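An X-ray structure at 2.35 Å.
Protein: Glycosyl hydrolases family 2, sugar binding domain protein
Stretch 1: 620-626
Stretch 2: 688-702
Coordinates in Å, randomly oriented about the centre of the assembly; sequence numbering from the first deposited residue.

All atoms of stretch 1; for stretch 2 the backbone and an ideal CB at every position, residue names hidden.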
# COMPACT_ATOMS: atom_id res chain seq x y z
N LYS A 620 -17.12 28.09 34.68
CA LYS A 620 -15.89 28.20 35.45
C LYS A 620 -15.12 29.45 35.02
O LYS A 620 -14.80 29.59 33.83
CB LYS A 620 -15.01 26.97 35.27
CG LYS A 620 -13.89 26.95 36.27
CD LYS A 620 -12.65 26.22 35.81
CE LYS A 620 -11.66 26.19 36.96
NZ LYS A 620 -10.37 25.61 36.56
N PRO A 621 -14.79 30.35 35.94
CA PRO A 621 -14.13 31.60 35.55
C PRO A 621 -12.86 31.35 34.75
O PRO A 621 -12.05 30.49 35.08
CB PRO A 621 -13.83 32.27 36.90
CG PRO A 621 -14.90 31.74 37.80
CD PRO A 621 -15.14 30.33 37.37
N MET A 622 -12.72 32.10 33.66
CA MET A 622 -11.58 31.99 32.77
C MET A 622 -11.38 33.34 32.11
O MET A 622 -12.26 34.21 32.14
CB MET A 622 -11.76 30.88 31.72
CG MET A 622 -13.05 30.99 30.87
SD MET A 622 -12.99 32.25 29.59
CE MET A 622 -11.83 31.54 28.43
N LEU A 623 -10.21 33.49 31.50
CA LEU A 623 -9.76 34.72 30.88
C LEU A 623 -8.73 34.31 29.83
O LEU A 623 -7.79 33.57 30.16
CB LEU A 623 -9.14 35.65 31.93
CG LEU A 623 -8.53 36.98 31.52
CD1 LEU A 623 -9.60 37.95 31.08
CD2 LEU A 623 -7.75 37.57 32.70
N HIS A 624 -8.91 34.74 28.58
CA HIS A 624 -7.99 34.39 27.50
C HIS A 624 -7.83 35.59 26.59
O HIS A 624 -8.77 35.96 25.88
CB HIS A 624 -8.48 33.18 26.69
CG HIS A 624 -7.55 32.78 25.56
ND1 HIS A 624 -6.60 31.79 25.68
CD2 HIS A 624 -7.43 33.26 24.30
CE1 HIS A 624 -5.94 31.67 24.54
NE2 HIS A 624 -6.42 32.55 23.69
N ILE A 625 -6.64 36.17 26.59
CA ILE A 625 -6.31 37.19 25.61
C ILE A 625 -6.14 36.51 24.26
O ILE A 625 -5.38 35.54 24.13
CB ILE A 625 -5.04 37.93 26.01
CG1 ILE A 625 -5.18 38.51 27.43
CG2 ILE A 625 -4.69 38.97 24.97
CD1 ILE A 625 -3.85 38.88 28.07
N TYR A 626 -6.84 37.01 23.25
CA TYR A 626 -6.68 36.45 21.92
C TYR A 626 -5.32 36.85 21.36
O TYR A 626 -5.02 38.04 21.22
CB TYR A 626 -7.82 36.90 21.01
CG TYR A 626 -7.55 36.60 19.55
CD1 TYR A 626 -7.09 35.34 19.15
CD2 TYR A 626 -7.73 37.57 18.58
CE1 TYR A 626 -6.83 35.08 17.81
CE2 TYR A 626 -7.47 37.32 17.25
CZ TYR A 626 -7.03 36.07 16.88
OH TYR A 626 -6.76 35.82 15.55
N UNK A 688 4.43 43.62 25.86
CA UNK A 688 3.79 42.78 26.87
C UNK A 688 2.35 43.24 27.04
O UNK A 688 2.09 44.44 27.17
CB UNK A 688 4.54 42.84 28.20
N UNK A 689 1.43 42.29 27.00
CA UNK A 689 -0.00 42.55 27.12
C UNK A 689 -0.52 41.61 28.18
O UNK A 689 -0.36 40.39 28.08
CB UNK A 689 -0.74 42.36 25.79
N UNK A 690 -1.10 42.17 29.23
CA UNK A 690 -1.65 41.36 30.30
C UNK A 690 -3.09 41.75 30.54
O UNK A 690 -3.53 42.85 30.18
CB UNK A 690 -0.83 41.51 31.58
N UNK A 691 -3.81 40.85 31.20
CA UNK A 691 -5.21 41.05 31.52
C UNK A 691 -5.49 40.46 32.89
O UNK A 691 -4.93 39.43 33.27
CB UNK A 691 -6.11 40.42 30.46
N UNK A 692 -6.36 41.14 33.63
CA UNK A 692 -6.88 40.61 34.87
C UNK A 692 -8.40 40.69 34.84
O UNK A 692 -8.99 41.73 34.52
CB UNK A 692 -6.31 41.37 36.07
N UNK A 693 -9.04 39.57 35.13
CA UNK A 693 -10.47 39.48 35.20
C UNK A 693 -10.85 39.31 36.65
O UNK A 693 -10.12 38.69 37.43
CB UNK A 693 -11.00 38.33 34.34
N UNK A 694 -11.99 39.87 37.01
CA UNK A 694 -12.47 39.83 38.38
C UNK A 694 -13.79 39.08 38.39
O UNK A 694 -14.69 39.42 37.62
CB UNK A 694 -12.62 41.24 38.96
N UNK A 695 -13.88 38.05 39.22
CA UNK A 695 -15.15 37.41 39.53
C UNK A 695 -15.24 37.39 41.05
O UNK A 695 -14.69 36.50 41.70
CB UNK A 695 -15.26 36.01 38.93
N UNK A 696 -15.93 38.39 41.61
CA UNK A 696 -15.95 38.56 43.05
C UNK A 696 -14.54 38.70 43.57
O UNK A 696 -13.86 39.68 43.26
CB UNK A 696 -16.66 37.39 43.73
N UNK A 697 -14.08 37.70 44.33
CA UNK A 697 -12.73 37.72 44.87
C UNK A 697 -11.73 36.94 44.03
O UNK A 697 -10.52 37.02 44.30
CB UNK A 697 -12.74 37.16 46.29
N UNK A 698 -12.17 36.21 43.00
CA UNK A 698 -11.25 35.50 42.11
C UNK A 698 -10.58 36.53 41.22
O UNK A 698 -11.24 37.20 40.42
CB UNK A 698 -11.97 34.44 41.28
N UNK A 699 -9.27 36.69 41.38
CA UNK A 699 -8.47 37.49 40.45
C UNK A 699 -7.85 36.52 39.46
O UNK A 699 -7.07 35.64 39.83
CB UNK A 699 -7.40 38.31 41.17
N UNK A 700 -8.24 36.64 38.20
CA UNK A 700 -7.68 35.80 37.15
C UNK A 700 -6.67 36.61 36.33
O UNK A 700 -6.73 37.84 36.28
CB UNK A 700 -8.79 35.24 36.25
N UNK A 701 -5.71 35.91 35.73
CA UNK A 701 -4.63 36.59 35.03
C UNK A 701 -4.32 35.85 33.74
O UNK A 701 -4.45 34.63 33.67
CB UNK A 701 -3.38 36.69 35.91
N UNK A 702 -3.91 36.61 32.73
CA UNK A 702 -3.37 36.04 31.51
C UNK A 702 -2.38 37.04 30.94
O UNK A 702 -2.43 38.23 31.27
CB UNK A 702 -4.47 35.71 30.50

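Stretch 2 folds into a hairpin, strands 688-695 and 698-702 joined by a tight turn, and one face of it lies against stretch 1. Along both strands the CA-to-CB bonds alternate, so every second position meets Pro621, Leu623 or Ile625.

Position 688 has no atom of stretch 1 within reach of its ideal CB, so almost any strand-compatible residue would suit; it is Lys688, in contact with a crystal neighbour. Position 689 points toward stretch 1, its ideal CB 5.2 Å from Ile625 CD1. That gap leaves room for a branched or medium-sized apolar side chain, and Ile689 takes it, its CG2 lying 4.2 Å from Ile625 CG2. At 690 the bond turns away, which favours no particular chemistry; the residue is Thr690.

Position 691 is tighter. Its ideal CB already sits 3.6 Å from Ile625 CD1 and 4.0 Å from Leu623 CD2, so a small side chain is expected. Ala691 fits, its CB touching both Ile625 CD1 (3.7 Å) and Leu623 CD2 (3.9 Å). Position 692 points away, leaving polar or beta-branched residues equally plausible; Thr692 uses its OG1 to donate a hydrogen bond to OD1 of 701 on the partner strand, 3.1 Å away.

At 693 an ideal CB would stand 3.6 Å from Leu623 CD1, so again little or nothing beyond a CB is favoured. The residue is Gly693, and Leu623 packs against its bare backbone, with CD2 3.4 Å from Gly693 N. Position 694 is out of reach and could carry a large side chain; it holds Tyr694, whose OH is hydrogen-bonded elsewhere in the structure.

Position 695 points toward Pro621, with the ideal CB 4.4 Å from Pro621 CG. A short polar or small apolar residue would do, and Asp695 brings OD2 to 3.5 Å from that same CG, a van der Waals contact. Position 696 follows with phi 57° and psi -112° in a type II' turn, a conformation that favours glycine, and Gly696 is found. Nothing of stretch 1 approaches 697, so most residues would suit; Lys697 is there and touches a crystal neighbour.

At 698 the bond again points toward Pro621, but the ideal CB is 5.2 Å from Pro621 CB, so a longer apolar chain can close the distance. Leu698 does so, CD1 reaching Pro621 CG at 3.5 Å. Position 699 is out of reach, so many side chains would do, long polar ones among them; it is Arg699.

Position 700 faces Leu623, its ideal CB 4.4 Å from Leu623 CB, and calls for a medium apolar residue. Leu700 CD2 packs 3.4 Å from Pro621 O and 4.0 Å from Pro621 CB. Position 701 points away, and a range of polar residues would do; Asp701 OD1 accepts from Thr692 OG1 and pairs with Arg699 NE by charge alone.

At 702 the ideal CB lies 4.0 Å from both Leu623 O and Ile625 CD1, near the backbone NH of Ile625. A short acceptor such as Asp or Asn would suit. Asp702 OD2 accepts from Ile625 N at 2.8 Å, the one hydrogen bond between the stretches.

Stretch 2 688-702: KITATGYDGKLRLDD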
# COMPACT_ATOMS: atom_id res chain seq x y z
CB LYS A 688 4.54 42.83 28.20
CG LYS A 688 4.11 41.76 29.17
CD LYS A 688 5.12 41.65 30.32
CE LYS A 688 4.44 41.85 31.67
NZ LYS A 688 5.44 42.21 32.75
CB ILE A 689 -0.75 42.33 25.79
CG1 ILE A 689 -0.45 43.48 24.82
CG2 ILE A 689 -2.25 42.21 26.03
CD1 ILE A 689 -0.25 43.04 23.39
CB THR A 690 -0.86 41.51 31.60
OG1 THR A 690 -1.00 42.86 32.06
CG2 THR A 690 0.61 41.19 31.36
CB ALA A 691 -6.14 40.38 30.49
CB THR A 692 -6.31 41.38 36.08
OG1 THR A 692 -4.89 41.22 36.10
CG2 THR A 692 -6.89 40.83 37.37
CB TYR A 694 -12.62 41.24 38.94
CG TYR A 694 -11.39 42.11 38.71
CD1 TYR A 694 -10.36 42.16 39.66
CD2 TYR A 694 -11.25 42.87 37.55
CE1 TYR A 694 -9.23 42.95 39.47
CE2 TYR A 694 -10.13 43.66 37.34
CZ TYR A 694 -9.12 43.71 38.31
OH TYR A 694 -8.00 44.50 38.10
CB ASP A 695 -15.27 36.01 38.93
CG ASP A 695 -16.65 35.39 39.17
OD1 ASP A 695 -17.67 36.10 38.99
OD2 ASP A 695 -16.73 34.20 39.55
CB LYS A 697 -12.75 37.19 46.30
CG LYS A 697 -13.21 38.23 47.32
CD LYS A 697 -13.80 37.58 48.55
CE LYS A 697 -15.06 36.78 48.22
NZ LYS A 697 -14.98 35.42 48.84
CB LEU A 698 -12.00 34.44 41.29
CG LEU A 698 -13.15 33.69 41.97
CD1 LEU A 698 -13.86 32.74 41.00
CD2 LEU A 698 -12.72 32.95 43.24
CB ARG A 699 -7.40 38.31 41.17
CG ARG A 699 -6.14 38.54 40.31
CD ARG A 699 -5.54 39.94 40.45
NE ARG A 699 -4.16 39.99 39.93
CZ ARG A 699 -3.60 41.06 39.36
NH1 ARG A 699 -4.30 42.17 39.19
NH2 ARG A 699 -2.34 41.01 38.93
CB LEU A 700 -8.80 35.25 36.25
CG LEU A 700 -9.42 33.95 36.78
CD1 LEU A 700 -10.34 34.20 37.97
CD2 LEU A 700 -10.18 33.24 35.70
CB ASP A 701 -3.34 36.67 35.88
CG ASP A 701 -3.56 37.36 37.23
OD1 ASP A 701 -4.18 38.44 37.26
OD2 ASP A 701 -3.10 36.80 38.26
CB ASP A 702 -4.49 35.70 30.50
CG ASP A 702 -3.98 34.96 29.26
OD1 ASP A 702 -2.99 34.19 29.36
OD2 ASP A 702 -4.57 35.15 28.17
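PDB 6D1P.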